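Local coordinates for takeout-like protein 1 (Epiphyas postvittana, PDB 4G0S) that probably binds hydrophobic ligands such as fatty acids or juvenile-hormone-like molecules in an elongated internal cavity, at residues L58-L63 with K94-A99; F87-T92 with I121-V126. All coordinates share one frame; numbering follows the deposited sequence.

Both contacts lie in the one long, curled antiparallel sheet of the takeout fold, about 19 Å apart between their centres. Strand 82-100 is common to both: in contact 1 its later part pairs with strand 54-77, and in contact 2 an earlier part pairs with strand 113-133. Along the chain the segments alternate, 58-63, 87-92, 94-99 and 121-126; in the sheet 82-100 lies between 54-77 and 113-133. The contacts also touch directly, Leu63 CD1 lying 3.7 Å from Ala91 CB. Contact 2 lies nearer the centre of the chain, at the carboxylate end of one bound myristic acid, and Leu63 of contact 1 touches the same myristic acid, which ties both pairings to the lipid-binding interior.

Contact 1: L58-L63 with K94-A99; sequences LKEGKL and KGHYTA
Four backbone hydrogen bonds join Lys59 to His96 and Lys62 to Lys94, each pair bonded in both directions. The N-H of Lys59 meets His96 O at 2.7 Å, almost straight and in the carbonyl plane. The return bond from His96 N to Lys59 O, 2.9 Å long, is bent to 141° at the hydrogen. At the other pair Lys62 N reaches Lys94 O at 2.9 Å. Two CA-H...O contacts reinforce the ladder, from Leu58 CA to His96 O and from Gly61 CA to Lys94 O.

Between the two bonded pairs the register slips by one residue, a beta bulge in the hairpin of strands 54-77 and 82-100, where the first strand turns a corner at Glu60. Gly95 faces this corner: its backbone angles call for glycine, and a CB would run into Lys59 O.

Apolar packing comes from Leu58 on the face it shares with Tyr97. Its CG stands anti to the backbone N (chi1 -168°), and CD1 lies against the backbone of Gly95, 3.7 Å from Gly95 C, and more loosely on Tyr97 CB at 4.3 Å. Met114 of strand 113-133 touches both Leu58 and Tyr97, and the Tyr97 hydroxyl is hydrogen-bonded to Thr161 O.

His96 and the lysines lie on the other face, and Glu60, from the corner and bent at chi2, brings its carboxylate alongside His96, pointing the same way, with OE2 3.5 Å from His96 CB and the carboxylate plane 36° from that of the ring. OE2 and His96 ND1 stay 4.4 Å apart, so any attraction would be electrostatic and depend on the histidine's charge. His96 NE2 is instead hydrogen-bonded to Asp111, and the Lys62 amine forms a salt bridge with Asp43.

Contact 2: F87-T92 with I121-V126; sequences FHLDAT and IHIHLV. With MYR (myristic acid), chain D.
In the curled antiparallel sheet of this JHBP-family fold, strands 82-100 and 113-133 pair beside the carboxylate end of a bound myristic acid, with Phe87, Leu89, Ile121 and Ile123 on one face and two stacked histidines on the other. Ile123 N donates to Phe87 O at 3.1 Å from above the carbonyl plane, while the return bond from Phe87 N is weak. Ile121 N meets Leu89 O at 2.9 Å.

On the apolar face Ile123 lies across one face of the Phe87 ring, its CB 3.5 Å above the plane and offset toward the rim, in a CH-pi contact. Leu89 runs alongside Ile121, CD2 to CG2 3.9 Å. With CG1 anti to the backbone N (chi1 -176°) and an extended chi2, Ile121 sends CD1 on to the lipid, 3.4 Å from C4 of the myristic acid.

On the opposite face the His88 and His122 rings form an offset stack, their planes only 2° apart and centroids 4.3 Å apart. The offset places His88 CB over the centre of the His122 ring, a second CH-pi contact. His88 ND1 is hydrogen-bonded to Asp72, which also touches His122, and His122 NE2 makes a weak hydrogen bond to Asn120. An alanine in place of His122 would take away the ring that covers one face of His88 and is likely to leave the His88 ring held mainly by its hydrogen bond to Asp72, with more freedom to tilt. The closest approach of the two rings is His88 CG to His122 NE2, 3.4 Å.

Contact 1: L58-L63 with K94-A99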
loop_
_atom_site.group_PDB
_atom_site.type_symbol
_atom_site.label_atom_id
_atom_site.label_comp_id
_atom_site.label_asym_id
_atom_site.label_seq_id
_atom_site.Cartn_x
_atom_site.Cartn_y
_atom_site.Cartn_z
ATOM N N LEU A 58 -8.101 7.008 11.214
ATOM C CA LEU A 58 -8.480 5.630 10.971
ATOM C C LEU A 58 -7.821 4.668 11.992
ATOM O O LEU A 58 -6.591 4.562 12.101
ATOM C CB LEU A 58 -8.220 5.200 9.518
ATOM C CG LEU A 58 -8.771 3.887 8.902
ATOM C CD1 LEU A 58 -10.285 3.899 8.559
ATOM C CD2 LEU A 58 -7.995 3.522 7.656
ATOM N N LYS A 59 -8.692 3.936 12.692
ATOM C CA LYS A 59 -8.328 2.932 13.651
ATOM C C LYS A 59 -8.724 1.533 13.213
ATOM O O LYS A 59 -9.694 1.344 12.485
ATOM C CB LYS A 59 -8.939 3.290 14.994
ATOM C CG LYS A 59 -8.265 4.529 15.558
ATOM C CD LYS A 59 -8.700 4.778 16.975
ATOM C CE LYS A 59 -7.990 6.024 17.442
ATOM N NZ LYS A 59 -7.912 5.929 18.915
ATOM N N GLU A 60 -7.952 0.563 13.688
ATOM C CA GLU A 60 -7.911 -0.779 13.139
ATOM C C GLU A 60 -8.146 -0.804 11.612
ATOM O O GLU A 60 -9.083 -1.416 11.111
ATOM C CB GLU A 60 -8.803 -1.737 13.960
ATOM C CG GLU A 60 -10.299 -1.442 14.006
ATOM C CD GLU A 60 -10.779 -0.605 15.214
ATOM O OE1 GLU A 60 -9.970 -0.043 16.035
ATOM O OE2 GLU A 60 -12.022 -0.552 15.349
ATOM N N GLY A 61 -7.273 -0.125 10.875
ATOM C CA GLY A 61 -7.370 -0.077 9.424
ATOM C C GLY A 61 -6.981 -1.366 8.733
ATOM O O GLY A 61 -6.084 -2.052 9.159
ATOM N N LYS A 62 -7.693 -1.683 7.655
ATOM C CA LYS A 62 -7.473 -2.900 6.900
ATOM C C LYS A 62 -7.395 -2.576 5.424
ATOM O O LYS A 62 -8.083 -1.675 4.913
ATOM C CB LYS A 62 -8.622 -3.924 7.081
ATOM C CG LYS A 62 -9.079 -4.171 8.508
ATOM C CD LYS A 62 -8.167 -5.143 9.236
ATOM C CE LYS A 62 -8.930 -5.833 10.363
ATOM N NZ LYS A 62 -8.016 -6.870 10.971
ATOM N N LEU A 63 -6.561 -3.338 4.735
ATOM C CA LEU A 63 -6.433 -3.238 3.303
ATOM C C LEU A 63 -6.526 -4.635 2.658
ATOM O O LEU A 63 -5.695 -5.507 2.901
ATOM C CB LEU A 63 -5.096 -2.564 2.969
ATOM C CG LEU A 63 -4.622 -2.689 1.518
ATOM C CD1 LEU A 63 -5.566 -1.915 0.608
ATOM C CD2 LEU A 63 -3.203 -2.156 1.367
ATOM N N LYS A 94 -10.815 -0.528 4.988
ATOM C CA LYS A 94 -11.835 -0.505 6.002
ATOM C C LYS A 94 -11.261 -0.001 7.318
ATOM O O LYS A 94 -10.039 0.029 7.487
ATOM C CB LYS A 94 -12.438 -1.906 6.188
ATOM C CG LYS A 94 -13.350 -2.353 5.045
ATOM C CD LYS A 94 -13.756 -3.826 5.166
ATOM C CE LYS A 94 -14.731 -4.227 4.037
ATOM N NZ LYS A 94 -15.190 -5.659 4.129
ATOM N N GLY A 95 -12.148 0.388 8.229
ATOM C CA GLY A 95 -11.761 0.600 9.617
ATOM C C GLY A 95 -12.658 1.599 10.311
ATOM O O GLY A 95 -13.592 2.142 9.721
ATOM N N HIS A 96 -12.380 1.811 11.593
ATOM C CA HIS A 96 -13.082 2.787 12.377
ATOM C C HIS A 96 -12.549 4.165 12.088
ATOM O O HIS A 96 -11.346 4.405 12.221
ATOM C CB HIS A 96 -12.923 2.434 13.860
ATOM C CG HIS A 96 -13.897 3.158 14.745
ATOM N ND1 HIS A 96 -15.093 2.643 15.055
ATOM C CD2 HIS A 96 -13.844 4.400 15.336
ATOM C CE1 HIS A 96 -15.760 3.504 15.823
ATOM N NE2 HIS A 96 -15.007 4.583 15.981
ATOM N N TYR A 97 -13.405 5.102 11.696
ATOM C CA TYR A 97 -12.909 6.457 11.337
ATOM C C TYR A 97 -13.508 7.505 12.247
ATOM O O TYR A 97 -14.517 7.254 12.859
ATOM C CB TYR A 97 -13.189 6.826 9.846
ATOM C CG TYR A 97 -14.599 7.337 9.651
ATOM C CD1 TYR A 97 -14.876 8.728 9.620
ATOM C CD2 TYR A 97 -15.686 6.430 9.560
ATOM C CE1 TYR A 97 -16.174 9.191 9.510
ATOM C CE2 TYR A 97 -16.967 6.880 9.437
ATOM C CZ TYR A 97 -17.231 8.254 9.417
ATOM O OH TYR A 97 -18.553 8.704 9.289
ATOM N N THR A 98 -12.873 8.678 12.337
ATOM C CA THR A 98 -13.570 9.883 12.752
ATOM C C THR A 98 -13.267 11.010 11.758
ATOM O O THR A 98 -12.294 10.948 10.996
ATOM C CB THR A 98 -13.245 10.302 14.212
ATOM O OG1 THR A 98 -11.923 10.796 14.257
ATOM C CG2 THR A 98 -13.298 9.108 15.160
ATOM N N ALA A 99 -14.115 12.038 11.765
ATOM C CA ALA A 99 -14.031 13.144 10.813
ATOM C C ALA A 99 -14.383 14.445 11.515
ATOM O O ALA A 99 -15.380 14.504 12.249
ATOM C CB ALA A 99 -14.960 12.912 9.640
#

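Contact 2: F87-T92 with I121-V126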
loop_
_atom_site.group_PDB
_atom_site.type_symbol
_atom_site.label_atom_id
_atom_site.label_comp_id
_atom_site.label_asym_id
_atom_site.label_seq_id
_atom_site.Cartn_x
_atom_site.Cartn_y
_atom_site.Cartn_z
ATOM N N PHE A 87 2.763 -1.369 -10.260
ATOM C CA PHE A 87 1.678 -2.332 -10.160
ATOM C C PHE A 87 0.335 -1.633 -10.108
ATOM O O PHE A 87 0.286 -0.412 -10.256
ATOM C CB PHE A 87 1.877 -3.339 -9.001
ATOM C CG PHE A 87 1.801 -2.748 -7.602
ATOM C CD1 PHE A 87 0.688 -2.965 -6.801
ATOM C CD2 PHE A 87 2.875 -2.073 -7.055
ATOM C CE1 PHE A 87 0.630 -2.474 -5.493
ATOM C CE2 PHE A 87 2.824 -1.563 -5.748
ATOM C CZ PHE A 87 1.691 -1.761 -4.968
ATOM N N HIS A 88 -0.732 -2.415 -9.952
ATOM C CA HIS A 88 -2.101 -1.913 -9.791
ATOM C C HIS A 88 -3.004 -2.990 -9.295
ATOM O O HIS A 88 -2.678 -4.190 -9.397
ATOM C CB HIS A 88 -2.661 -1.240 -11.054
ATOM C CG HIS A 88 -2.972 -2.190 -12.214
ATOM N ND1 HIS A 88 -2.018 -2.654 -13.061
ATOM C CD2 HIS A 88 -4.182 -2.730 -12.663
ATOM C CE1 HIS A 88 -2.584 -3.447 -13.987
ATOM N NE2 HIS A 88 -3.903 -3.495 -13.743
ATOM N N LEU A 89 -4.169 -2.585 -8.770
ATOM C CA LEU A 89 -5.096 -3.517 -8.080
ATOM C C LEU A 89 -6.402 -2.800 -7.847
ATOM O O LEU A 89 -6.426 -1.570 -7.890
ATOM C CB LEU A 89 -4.515 -3.953 -6.720
ATOM C CG LEU A 89 -4.276 -2.861 -5.615
ATOM C CD1 LEU A 89 -4.347 -3.488 -4.230
ATOM C CD2 LEU A 89 -2.968 -2.112 -5.753
ATOM N N ASP A 90 -7.486 -3.551 -7.622
ATOM C CA ASP A 90 -8.659 -2.981 -6.990
ATOM C C ASP A 90 -8.491 -3.289 -5.500
ATOM O O ASP A 90 -8.317 -4.447 -5.137
ATOM C CB ASP A 90 -10.027 -3.543 -7.450
ATOM C CG ASP A 90 -10.006 -4.273 -8.805
ATOM O OD1 ASP A 90 -9.009 -4.259 -9.578
ATOM O OD2 ASP A 90 -11.066 -4.883 -9.089
ATOM N N ALA A 91 -8.563 -2.263 -4.651
ATOM C CA ALA A 91 -8.469 -2.444 -3.210
ATOM C C ALA A 91 -9.702 -2.010 -2.414
ATOM O O ALA A 91 -10.583 -1.237 -2.889
ATOM C CB ALA A 91 -7.226 -1.749 -2.676
ATOM N N THR A 92 -9.798 -2.562 -1.207
ATOM C CA THR A 92 -10.743 -2.035 -0.243
ATOM C C THR A 92 -10.016 -1.597 1.030
ATOM O O THR A 92 -9.069 -2.209 1.407
ATOM C CB THR A 92 -11.854 -3.057 0.047
ATOM O OG1 THR A 92 -12.578 -3.317 -1.166
ATOM C CG2 THR A 92 -12.825 -2.484 1.060
ATOM N N ILE A 121 -6.229 1.150 -8.844
ATOM C CA ILE A 121 -5.192 2.031 -8.277
ATOM C C ILE A 121 -3.789 1.694 -8.727
ATOM O O ILE A 121 -3.287 0.581 -8.514
ATOM C CB ILE A 121 -5.277 2.277 -6.732
ATOM C CG1 ILE A 121 -4.190 3.289 -6.296
ATOM C CG2 ILE A 121 -5.268 0.980 -5.919
ATOM C CD1 ILE A 121 -4.292 3.765 -4.847
ATOM N N HIS A 122 -3.137 2.678 -9.335
ATOM C CA HIS A 122 -1.780 2.476 -9.817
ATOM C C HIS A 122 -0.798 3.020 -8.836
ATOM O O HIS A 122 -1.032 4.046 -8.184
ATOM C CB HIS A 122 -1.601 3.034 -11.238
ATOM C CG HIS A 122 -2.176 2.123 -12.308
ATOM N ND1 HIS A 122 -1.402 1.509 -13.252
ATOM C CD2 HIS A 122 -3.473 1.687 -12.527
ATOM C CE1 HIS A 122 -2.165 0.743 -14.024
ATOM N NE2 HIS A 122 -3.439 0.852 -13.592
ATOM N N ILE A 123 0.307 2.304 -8.690
ATOM C CA ILE A 123 1.313 2.637 -7.689
ATOM C C ILE A 123 2.631 2.647 -8.394
ATOM O O ILE A 123 2.906 1.795 -9.292
ATOM C CB ILE A 123 1.393 1.590 -6.565
ATOM C CG1 ILE A 123 0.002 1.229 -6.012
ATOM C CG2 ILE A 123 2.284 2.065 -5.425
ATOM C CD1 ILE A 123 -0.508 2.220 -5.011
ATOM N N HIS A 124 3.439 3.627 -8.011
ATOM C CA HIS A 124 4.820 3.683 -8.435
ATOM C C HIS A 124 5.673 3.688 -7.213
ATOM O O HIS A 124 5.692 4.673 -6.490
ATOM C CB HIS A 124 5.081 4.909 -9.294
ATOM C CG HIS A 124 6.454 4.923 -9.895
ATOM N ND1 HIS A 124 6.737 4.315 -11.080
ATOM C CD2 HIS A 124 7.649 5.460 -9.422
ATOM C CE1 HIS A 124 8.052 4.466 -11.344
ATOM N NE2 HIS A 124 8.614 5.144 -10.309
ATOM N N LEU A 125 6.304 2.542 -6.930
ATOM C CA LEU A 125 7.165 2.383 -5.756
ATOM C C LEU A 125 8.651 2.359 -6.138
ATOM O O LEU A 125 9.066 1.578 -7.010
ATOM C CB LEU A 125 6.792 1.128 -4.960
ATOM C CG LEU A 125 7.687 0.793 -3.760
ATOM C CD1 LEU A 125 7.395 1.700 -2.577
ATOM C CD2 LEU A 125 7.524 -0.678 -3.392
ATOM N N VAL A 126 9.427 3.260 -5.502
ATOM C CA VAL A 126 10.853 3.410 -5.751
ATOM C C VAL A 126 11.507 3.172 -4.416
ATOM O O VAL A 126 11.132 3.818 -3.374
ATOM C CB VAL A 126 11.235 4.822 -6.243
ATOM C CG1 VAL A 126 12.768 5.006 -6.289
ATOM C CG2 VAL A 126 10.577 5.125 -7.582
HETATM C C1 MYR D . -2.823 1.071 -1.511
HETATM O O1 MYR D . -3.514 0.881 -2.532
HETATM O O2 MYR D . -1.892 0.266 -1.255
HETATM C C2 MYR D . -3.085 2.278 -0.595
HETATM C C3 MYR D . -4.452 2.994 -0.696
HETATM C C4 MYR D . -4.473 4.306 -1.487
HETATM C C5 MYR D . -5.284 5.471 -0.880
HETATM C C6 MYR D . -6.700 5.677 -1.444
HETATM C C7 MYR D . -7.065 7.144 -1.602
HETATM C C8 MYR D . -8.561 7.430 -1.578
HETATM C C9 MYR D . -8.903 8.645 -0.708
HETATM C C10 MYR D . -9.100 8.271 0.755
HETATM C C11 MYR D . -9.089 9.477 1.693
HETATM C C12 MYR D . -10.052 9.306 2.853
HETATM C C13 MYR D . -10.904 10.583 2.970
HETATM C C14 MYR D . -12.085 10.436 3.904
#